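Local coordinates for protein lipid II:glycine glycyltransferase (Staphylococcus aureus, PDB 6SNR) that probably adds the first glycine of the pentaglycine cross-bridge to the lysine side chain of membrane-bound lipid II, taking it from glycyl-tRNA, at residues S81-L86 / L120-A125; M148-D153 / Y352-T357; S184-L189 / I216-H221. All blocks are in the same frame, centred on the assembly; numbering follows the deposited sequence.

Overall arrangement
The three contacts are spread over a chain built round two mixed sheets, each consistent with one of the two GNAT-like units of Fem ligases. Contact 1 joins helices 83-99 and 117-125, which pack beside the first sheet. Contact 2 pairs strands 146-151 and 351-356 inside the second, about 27 Å from contact 1 between centres. Contact 3 ties the loop after strand 180-183, an outermost strand of that second sheet, to helix 210-220; its centre lies about 22 Å from contact 2 and 39 Å from contact 1. Contact 1 closes before contact 2 opens, and contact 3 is nested in the long loop that contact 2 closes, with helices 235-262 and 267-297.

Contact 1: residues S81-L86 / L120-A125; sequences SNKEAL and LQNLKA
N122 of helix 117-125 reaches across to helix 83-99 and lays its side-chain amide against K83. The two side chains cross at about a right angle: K83 CE comes to 3.4 Å from N122 OD1, while K83 CG sits 3.9 Å from N122 ND2, so the aliphatic part of the lysine spans the amide. A turn at the last torsion (chi4 67°) bends K83 NZ away from the line of its chain, and a water joins K83 NZ, N122 ND2 and S81 O. That water accepts from K83 NZ at 2.8 Å and from N122 ND2 at 2.9 Å, and donates to S81 O at 3.1 Å. N122 ND2 also bonds to Y80 O, which ties the amide to the loop before helix 83-99. Helix 83-99 is the connection of a beta-alpha-beta crossover between the parallel strands 68-78 and 102-107, and its first turn is what N122 meets. N82 is the N-cap: its OD1 accepts from A85 N at 3.0 Å, with the donor well above the carbonyl plane (59° out of it). Nearer its backbone, N122 CB packs 3.9 Å from L86 CD2. One residue on, L123 carries the apolar part, its CD2 facing L86 CD1 at 4.2 Å. L86 also touches F76 of strand 68-78, and L123 touches F388 of strand 388-391 in the same mixed sheet.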
loop_
_atom_site.group_PDB
_atom_site.type_symbol
_atom_site.label_atom_id
_atom_site.label_comp_id
_atom_site.label_asym_id
_atom_site.label_seq_id
_atom_site.Cartn_x
_atom_site.Cartn_y
_atom_site.Cartn_z
ATOM N N SER A 81 -2.787 -25.201 -10.365
ATOM C CA SER A 81 -3.283 -26.256 -11.253
ATOM C C SER A 81 -2.202 -27.052 -12.001
ATOM O O SER A 81 -2.529 -28.040 -12.673
ATOM C CB SER A 81 -4.252 -25.668 -12.268
ATOM O OG SER A 81 -5.254 -24.911 -11.607
ATOM N N ASN A 82 -0.936 -26.651 -11.887
ATOM C CA ASN A 82 0.173 -27.383 -12.493
ATOM C C ASN A 82 0.697 -28.373 -11.458
ATOM O O ASN A 82 1.584 -28.055 -10.651
ATOM C CB ASN A 82 1.246 -26.389 -12.932
ATOM C CG ASN A 82 2.382 -27.029 -13.694
ATOM O OD1 ASN A 82 2.647 -28.222 -13.546
ATOM N ND2 ASN A 82 3.106 -26.206 -14.474
ATOM N N LYS A 83 0.130 -29.581 -11.447
ATOM C CA LYS A 83 0.488 -30.578 -10.461
ATOM C C LYS A 83 1.979 -30.953 -10.462
ATOM O O LYS A 83 2.558 -31.175 -9.392
ATOM C CB LYS A 83 -0.336 -31.866 -10.663
ATOM C CG LYS A 83 -1.821 -31.720 -10.386
ATOM C CD LYS A 83 -2.488 -33.088 -10.412
ATOM C CE LYS A 83 -3.966 -33.012 -10.088
ATOM N NZ LYS A 83 -4.750 -32.311 -11.136
ATOM N N GLU A 84 2.576 -31.053 -11.654
ATOM C CA GLU A 84 3.967 -31.476 -11.754
ATOM C C GLU A 84 4.892 -30.426 -11.150
ATOM O O GLU A 84 5.809 -30.767 -10.445
ATOM C CB GLU A 84 4.369 -31.804 -13.191
ATOM C CG GLU A 84 3.730 -33.085 -13.719
ATOM C CD GLU A 84 4.472 -34.356 -13.324
ATOM O OE1 GLU A 84 5.213 -34.363 -12.304
ATOM O OE2 GLU A 84 4.305 -35.366 -14.047
ATOM N N ALA A 85 4.624 -29.162 -11.426
ATOM C CA ALA A 85 5.464 -28.091 -10.890
ATOM C C ALA A 85 5.247 -27.966 -9.391
ATOM O O ALA A 85 6.196 -27.757 -8.617
ATOM C CB ALA A 85 5.134 -26.772 -11.582
ATOM N N LEU A 86 3.994 -28.005 -8.956
ATOM C CA LEU A 86 3.720 -27.952 -7.513
ATOM C C LEU A 86 4.420 -29.072 -6.751
ATOM O O LEU A 86 5.089 -28.817 -5.738
ATOM C CB LEU A 86 2.214 -27.988 -7.243
ATOM C CG LEU A 86 1.724 -27.886 -5.806
ATOM C CD1 LEU A 86 2.128 -26.571 -5.131
ATOM C CD2 LEU A 86 0.207 -28.048 -5.827
ATOM N N LEU A 120 -6.706 -25.868 -3.274
ATOM C CA LEU A 120 -7.137 -26.561 -2.085
ATOM C C LEU A 120 -7.020 -28.058 -2.282
ATOM O O LEU A 120 -6.517 -28.745 -1.399
ATOM C CB LEU A 120 -8.595 -26.186 -1.751
ATOM C CG LEU A 120 -8.744 -24.746 -1.243
ATOM C CD1 LEU A 120 -10.191 -24.238 -1.375
ATOM C CD2 LEU A 120 -8.303 -24.652 0.185
ATOM N N GLN A 121 -7.483 -28.548 -3.434
ATOM C CA GLN A 121 -7.536 -30.003 -3.700
ATOM C C GLN A 121 -6.134 -30.580 -3.770
ATOM O O GLN A 121 -5.804 -31.608 -3.113
ATOM C CB GLN A 121 -8.304 -30.286 -4.999
ATOM C CG GLN A 121 -9.806 -30.059 -4.834
ATOM C CD GLN A 121 -10.656 -30.556 -6.003
ATOM O OE1 GLN A 121 -10.150 -31.110 -6.976
ATOM N NE2 GLN A 121 -11.973 -30.376 -5.888
ATOM N N ASN A 122 -5.279 -29.878 -4.506
ATOM C CA ASN A 122 -3.950 -30.372 -4.834
ATOM C C ASN A 122 -3.028 -30.279 -3.635
ATOM O O ASN A 122 -2.181 -31.163 -3.417
ATOM C CB ASN A 122 -3.351 -29.608 -6.052
ATOM C CG ASN A 122 -4.044 -29.941 -7.395
ATOM O OD1 ASN A 122 -4.790 -30.935 -7.525
ATOM N ND2 ASN A 122 -3.830 -29.087 -8.387
ATOM N N LEU A 123 -3.192 -29.231 -2.830
ATOM C CA LEU A 123 -2.437 -29.132 -1.580
ATOM C C LEU A 123 -2.858 -30.214 -0.570
ATOM O O LEU A 123 -2.022 -30.823 0.090
ATOM C CB LEU A 123 -2.539 -27.719 -0.961
ATOM C CG LEU A 123 -1.835 -26.607 -1.761
ATOM C CD1 LEU A 123 -2.254 -25.258 -1.231
ATOM C CD2 LEU A 123 -0.316 -26.768 -1.674
ATOM N N LYS A 124 -4.162 -30.456 -0.490
ATOM C CA LYS A 124 -4.691 -31.502 0.372
ATOM C C LYS A 124 -4.123 -32.868 -0.017
ATOM O O LYS A 124 -3.675 -33.599 0.834
ATOM C CB LYS A 124 -6.219 -31.495 0.365
ATOM C CG LYS A 124 -6.811 -32.472 1.354
ATOM C CD LYS A 124 -8.326 -32.493 1.298
ATOM C CE LYS A 124 -8.872 -33.227 2.519
ATOM N NZ LYS A 124 -10.360 -33.303 2.455
ATOM N N ALA A 125 -4.108 -33.166 -1.307
ATOM C CA ALA A 125 -3.579 -34.423 -1.823
ATOM C C ALA A 125 -2.097 -34.624 -1.542
ATOM O O ALA A 125 -1.639 -35.756 -1.324
ATOM C CB ALA A 125 -3.861 -34.528 -3.311
HETATM O O HOH W 1 -4.738 -29.475 -11.067
#

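Contact 2: residues M148-D153 / Y352-T357; sequences MITPID and YDFGGT
The F354 ring turns its edge to strand 146-151, with M148 O and T150 OG1 near the ring plane; CE1 is 3.5 Å from T150 OG1. Against one face of F354 stands the Y352 ring, whose CE1 lies 3.6 Å above the plane toward the rim, and F354 CE1 lies in the plane of Y352. The rings of W377 and F373 also meet F354. T150 OG1 is hydrogen-bonded to W377 O, and Y352 OH to Q337 OE1 of helix 332-347. The strands carrying these side chains run antiparallel, an inner pair of the mixed sheet running from strand 180-183 to 380-383. T150 and Y352 are a hydrogen-bonded pair: T150 N gives a nearly straight bond to Y352 O (2.9 Å, 175°), and Y352 N answers to T150 O at 3.0 Å. F354 N meets M148 O at 2.8 Å, nearly along the C=O axis, and M148 N reaches G355 O at 3.1 Å, so F354 and G355 lie opposite M148 as a beta bulge. The non-hydrogen-bonded pair I149 and D353 puts its side chains on the face opposite T150 and Y352. Beside the bulge D353 OD1 accepts from G355 N at 2.8 Å, an Asx turn. Past the bulge, T357 CG2 lies between the backbone N and the carbonyl carbon and meets M148 CG at 3.5 Å. I152 packs its CG2 branch on Y352 CB.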
loop_
_atom_site.group_PDB
_atom_site.type_symbol
_atom_site.label_atom_id
_atom_site.label_comp_id
_atom_site.label_asym_id
_atom_site.label_seq_id
_atom_site.Cartn_x
_atom_site.Cartn_y
_atom_site.Cartn_z
ATOM N N MET A 148 -8.098 -5.536 1.005
ATOM C CA MET A 148 -8.943 -4.641 0.242
ATOM C C MET A 148 -8.179 -4.026 -0.901
ATOM O O MET A 148 -7.155 -3.337 -0.693
ATOM C CB MET A 148 -9.513 -3.542 1.148
ATOM C CG MET A 148 -10.319 -4.103 2.300
ATOM S SD MET A 148 -11.969 -4.664 1.822
ATOM C CE MET A 148 -12.852 -3.100 1.880
ATOM N N ILE A 149 -8.665 -4.277 -2.114
ATOM C CA ILE A 149 -7.916 -3.950 -3.266
ATOM C C ILE A 149 -8.677 -3.037 -4.240
ATOM O O ILE A 149 -9.797 -3.341 -4.603
ATOM C CB ILE A 149 -7.541 -5.239 -4.020
ATOM C CG1 ILE A 149 -6.714 -6.186 -3.123
ATOM C CG2 ILE A 149 -6.708 -4.913 -5.242
ATOM C CD1 ILE A 149 -6.168 -7.425 -3.855
ATOM N N THR A 150 -7.998 -2.004 -4.701
ATOM C CA THR A 150 -8.529 -1.075 -5.723
ATOM C C THR A 150 -7.964 -1.390 -7.103
ATOM O O THR A 150 -6.770 -1.366 -7.307
ATOM C CB THR A 150 -8.188 0.395 -5.384
ATOM O OG1 THR A 150 -8.643 0.722 -4.057
ATOM C CG2 THR A 150 -8.794 1.354 -6.436
ATOM N N PRO A 151 -8.842 -1.659 -8.096
ATOM C CA PRO A 151 -8.380 -1.744 -9.478
ATOM C C PRO A 151 -7.957 -0.354 -9.938
ATOM O O PRO A 151 -8.747 0.646 -9.798
ATOM C CB PRO A 151 -9.614 -2.225 -10.255
ATOM C CG PRO A 151 -10.576 -2.685 -9.246
ATOM C CD PRO A 151 -10.281 -1.934 -7.975
ATOM N N ILE A 152 -6.733 -0.256 -10.455
ATOM C CA ILE A 152 -6.175 1.037 -10.879
ATOM C C ILE A 152 -5.779 1.135 -12.366
ATOM O O ILE A 152 -5.105 2.090 -12.777
ATOM C CB ILE A 152 -4.990 1.480 -9.998
ATOM C CG1 ILE A 152 -3.922 0.371 -9.872
ATOM C CG2 ILE A 152 -5.492 1.839 -8.606
ATOM C CD1 ILE A 152 -2.577 0.925 -9.471
ATOM N N ASP A 153 -6.182 0.146 -13.145
ATOM C CA ASP A 153 -5.947 0.170 -14.587
ATOM C C ASP A 153 -7.099 0.921 -15.238
ATOM O O ASP A 153 -7.891 0.390 -16.035
ATOM C CB ASP A 153 -5.795 -1.243 -15.173
ATOM C CG ASP A 153 -6.975 -2.133 -14.919
ATOM O OD1 ASP A 153 -7.696 -2.012 -13.889
ATOM O OD2 ASP A 153 -7.175 -3.024 -15.780
ATOM N N TYR A 352 -4.003 -1.929 -6.388
ATOM C CA TYR A 352 -3.498 -1.112 -5.281
ATOM C C TYR A 352 -4.108 -1.693 -4.005
ATOM O O TYR A 352 -5.321 -1.651 -3.765
ATOM C CB TYR A 352 -3.897 0.338 -5.502
ATOM C CG TYR A 352 -3.425 1.346 -4.500
ATOM C CD1 TYR A 352 -4.162 1.638 -3.338
ATOM C CD2 TYR A 352 -2.283 2.086 -4.733
ATOM C CE1 TYR A 352 -3.737 2.593 -2.436
ATOM C CE2 TYR A 352 -1.852 3.040 -3.845
ATOM C CZ TYR A 352 -2.583 3.309 -2.706
ATOM O OH TYR A 352 -2.162 4.258 -1.822
ATOM N N ASP A 353 -3.268 -2.369 -3.213
ATOM C CA ASP A 353 -3.690 -3.191 -2.097
ATOM C C ASP A 353 -3.524 -2.424 -0.784
ATOM O O ASP A 353 -2.408 -2.081 -0.350
ATOM C CB ASP A 353 -2.831 -4.483 -2.138
ATOM C CG ASP A 353 -3.268 -5.531 -1.169
ATOM O OD1 ASP A 353 -4.000 -5.252 -0.208
ATOM O OD2 ASP A 353 -2.794 -6.671 -1.364
ATOM N N PHE A 354 -4.649 -2.161 -0.104
ATOM C CA PHE A 354 -4.634 -1.501 1.193
ATOM C C PHE A 354 -4.320 -2.407 2.376
ATOM O O PHE A 354 -4.318 -1.952 3.518
ATOM C CB PHE A 354 -6.002 -0.870 1.463
ATOM C CG PHE A 354 -6.228 0.435 0.760
ATOM C CD1 PHE A 354 -6.764 0.460 -0.509
ATOM C CD2 PHE A 354 -6.054 1.638 1.431
ATOM C CE1 PHE A 354 -7.017 1.662 -1.150
ATOM C CE2 PHE A 354 -6.330 2.863 0.788
ATOM C CZ PHE A 354 -6.807 2.861 -0.484
ATOM N N GLY A 355 -4.122 -3.701 2.113
ATOM C CA GLY A 355 -3.808 -4.676 3.134
ATOM C C GLY A 355 -5.029 -5.202 3.883
ATOM O O GLY A 355 -6.152 -5.093 3.406
ATOM N N GLY A 356 -4.789 -5.701 5.102
ATOM C CA GLY A 356 -5.733 -6.573 5.756
ATOM C C GLY A 356 -7.023 -5.966 6.279
ATOM O O GLY A 356 -7.067 -4.798 6.647
ATOM N N THR A 357 -7.997 -6.843 6.398
ATOM C CA THR A 357 -9.299 -6.509 6.991
ATOM C C THR A 357 -9.983 -7.775 7.429
ATOM O O THR A 357 -9.781 -8.829 6.866
ATOM C CB THR A 357 -10.156 -5.729 5.960
ATOM O OG1 THR A 357 -11.328 -5.168 6.626
ATOM C CG2 THR A 357 -10.603 -6.571 4.817
#

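Contact 3: residues S184-L189 / I216-H221; sequences SDREGL and IYDALH
R186 and Y217 both send CG anti to the backbone N (chi1 -169° and -175°), and from there each side chain crosses to the other segment. The arginine runs extended from CG to NE and ends beside the carboxylate of D218. It grips that group side-on: NE gives its N-H to D218 OD1 at 2.8 Å and NH1 gives to D218 OD2 at 2.9 Å, each oxygen using its syn lone pair. The two planes are nearly coplanar, 20° apart, which lines up both bonds of the salt bridge; a weak third bond runs from NE to OD2. E214, one turn before D218 on the same helix, makes a long, weak ion pair with R186 NH2. Y217 stands next to this pair, with its CE2 3.9 Å from R186 CB and Y217 OH 3.4 Å from D185 CA. The tyrosine belongs to helix 210-220, and its ring bridges to the loop that leads from strand 180-183, an outermost strand of its mixed sheet, into helix 189-202. D185 shapes that loop as an Asx motif, its OD1 accepting from G188 N at 3.0 Å. At the hydroxyl end, Y217 OH donates to a water near the ring plane, which donates on to S184 O at 2.7 Å. H221, four residues on from Y217, sets its CB over the centre of one ring face. At the root of the tyrosine, L189 CD1 lies 3.9 Å from Y217 CB and meets the ring obliquely, and L308 of strand 302-312 contacts both L189 and Y217.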
loop_
_atom_site.group_PDB
_atom_site.type_symbol
_atom_site.label_atom_id
_atom_site.label_comp_id
_atom_site.label_asym_id
_atom_site.label_seq_id
_atom_site.Cartn_x
_atom_site.Cartn_y
_atom_site.Cartn_z
ATOM N N SER A 184 9.289 11.401 -2.165
ATOM C CA SER A 184 10.438 11.783 -1.355
ATOM C C SER A 184 11.620 10.808 -1.544
ATOM O O SER A 184 11.649 10.054 -2.537
ATOM C CB SER A 184 10.035 11.917 0.112
ATOM O OG SER A 184 11.024 12.539 0.934
ATOM N N ASP A 185 12.558 10.880 -0.604
ATOM C CA ASP A 185 13.776 10.074 -0.586
ATOM C C ASP A 185 14.077 9.528 0.810
ATOM O O ASP A 185 13.316 9.669 1.787
ATOM C CB ASP A 185 14.971 10.911 -1.088
ATOM C CG ASP A 185 15.223 12.152 -0.236
ATOM O OD1 ASP A 185 14.757 12.213 0.905
ATOM O OD2 ASP A 185 15.877 13.083 -0.740
ATOM N N ARG A 186 15.211 8.862 0.945
ATOM C CA ARG A 186 15.544 8.301 2.241
ATOM C C ARG A 186 15.551 9.318 3.384
ATOM O O ARG A 186 15.108 9.012 4.497
ATOM C CB ARG A 186 16.901 7.589 2.167
ATOM C CG ARG A 186 17.205 6.767 3.390
ATOM C CD ARG A 186 18.610 6.152 3.270
ATOM N NE ARG A 186 18.820 5.078 4.224
ATOM C CZ ARG A 186 19.447 5.163 5.401
ATOM N NH1 ARG A 186 19.562 4.081 6.156
ATOM N NH2 ARG A 186 19.919 6.321 5.859
ATOM N N GLU A 187 16.069 10.518 3.119
ATOM C CA GLU A 187 16.090 11.576 4.136
ATOM C C GLU A 187 14.664 11.935 4.596
ATOM O O GLU A 187 14.465 12.300 5.749
ATOM C CB GLU A 187 16.831 12.819 3.633
ATOM C CG GLU A 187 17.216 13.781 4.749
ATOM C CD GLU A 187 18.302 13.211 5.659
ATOM O OE1 GLU A 187 19.404 12.905 5.147
ATOM O OE2 GLU A 187 18.051 13.068 6.879
ATOM N N GLY A 188 13.690 11.757 3.706
ATOM C CA GLY A 188 12.260 11.942 4.040
ATOM C C GLY A 188 11.730 11.040 5.140
ATOM O O GLY A 188 10.667 11.306 5.777
ATOM N N LEU A 189 12.433 9.933 5.418
ATOM C CA LEU A 189 11.949 9.008 6.428
ATOM C C LEU A 189 11.958 9.590 7.843
ATOM O O LEU A 189 11.284 9.067 8.713
ATOM C CB LEU A 189 12.721 7.656 6.410
ATOM C CG LEU A 189 12.466 6.839 5.132
ATOM C CD1 LEU A 189 13.520 5.733 4.959
ATOM C CD2 LEU A 189 11.054 6.262 5.035
ATOM N N ILE A 216 13.296 -1.508 5.527
ATOM C CA ILE A 216 12.439 -1.822 4.366
ATOM C C ILE A 216 12.774 -0.965 3.130
ATOM O O ILE A 216 12.969 -1.437 1.978
ATOM C CB ILE A 216 10.941 -1.768 4.779
ATOM C CG1 ILE A 216 10.528 -0.430 5.385
ATOM C CG2 ILE A 216 10.608 -2.817 5.830
ATOM C CD1 ILE A 216 9.134 -0.441 5.981
ATOM N N TYR A 217 12.883 0.336 3.320
ATOM C CA TYR A 217 13.104 1.194 2.198
ATOM C C TYR A 217 14.404 0.942 1.416
ATOM O O TYR A 217 14.405 0.906 0.171
ATOM C CB TYR A 217 13.002 2.657 2.691
ATOM C CG TYR A 217 13.083 3.718 1.613
ATOM C CD1 TYR A 217 11.936 4.175 0.955
ATOM C CD2 TYR A 217 14.282 4.301 1.276
ATOM C CE1 TYR A 217 12.014 5.155 -0.029
ATOM C CE2 TYR A 217 14.372 5.294 0.306
ATOM C CZ TYR A 217 13.225 5.735 -0.346
ATOM O OH TYR A 217 13.293 6.735 -1.304
ATOM N N ASP A 218 15.513 0.782 2.139
ATOM C CA ASP A 218 16.828 0.639 1.553
ATOM C C ASP A 218 16.981 -0.620 0.701
ATOM O O ASP A 218 17.779 -0.653 -0.229
ATOM C CB ASP A 218 17.891 0.577 2.657
ATOM C CG ASP A 218 18.115 1.903 3.373
ATOM O OD1 ASP A 218 17.651 2.965 2.905
ATOM O OD2 ASP A 218 18.757 1.860 4.445
ATOM N N ALA A 219 16.275 -1.695 1.049
ATOM C CA ALA A 219 16.357 -2.909 0.230
ATOM C C ALA A 219 15.677 -2.767 -1.116
ATOM O O ALA A 219 16.168 -3.214 -2.151
ATOM C CB ALA A 219 15.743 -4.083 0.984
ATOM N N LEU A 220 14.493 -2.187 -1.086
ATOM C CA LEU A 220 13.621 -2.194 -2.230
ATOM C C LEU A 220 13.591 -0.900 -3.094
ATOM O O LEU A 220 13.204 -0.965 -4.231
ATOM C CB LEU A 220 12.225 -2.549 -1.720
ATOM C CG LEU A 220 12.086 -4.031 -1.278
ATOM C CD1 LEU A 220 11.214 -4.093 -0.032
ATOM C CD2 LEU A 220 11.470 -4.837 -2.393
ATOM N N HIS A 221 13.947 0.226 -2.518
ATOM C CA HIS A 221 13.845 1.511 -3.231
ATOM C C HIS A 221 14.731 1.607 -4.491
ATOM O O HIS A 221 14.286 2.077 -5.557
ATOM C CB HIS A 221 14.134 2.682 -2.328
ATOM C CG HIS A 221 14.148 3.990 -3.055
ATOM N ND1 HIS A 221 13.026 4.501 -3.687
ATOM C CD2 HIS A 221 15.142 4.885 -3.266
ATOM C CE1 HIS A 221 13.336 5.659 -4.255
ATOM N NE2 HIS A 221 14.620 5.904 -4.026
HETATM O O HOH W 2 10.889 7.414 -2.414
#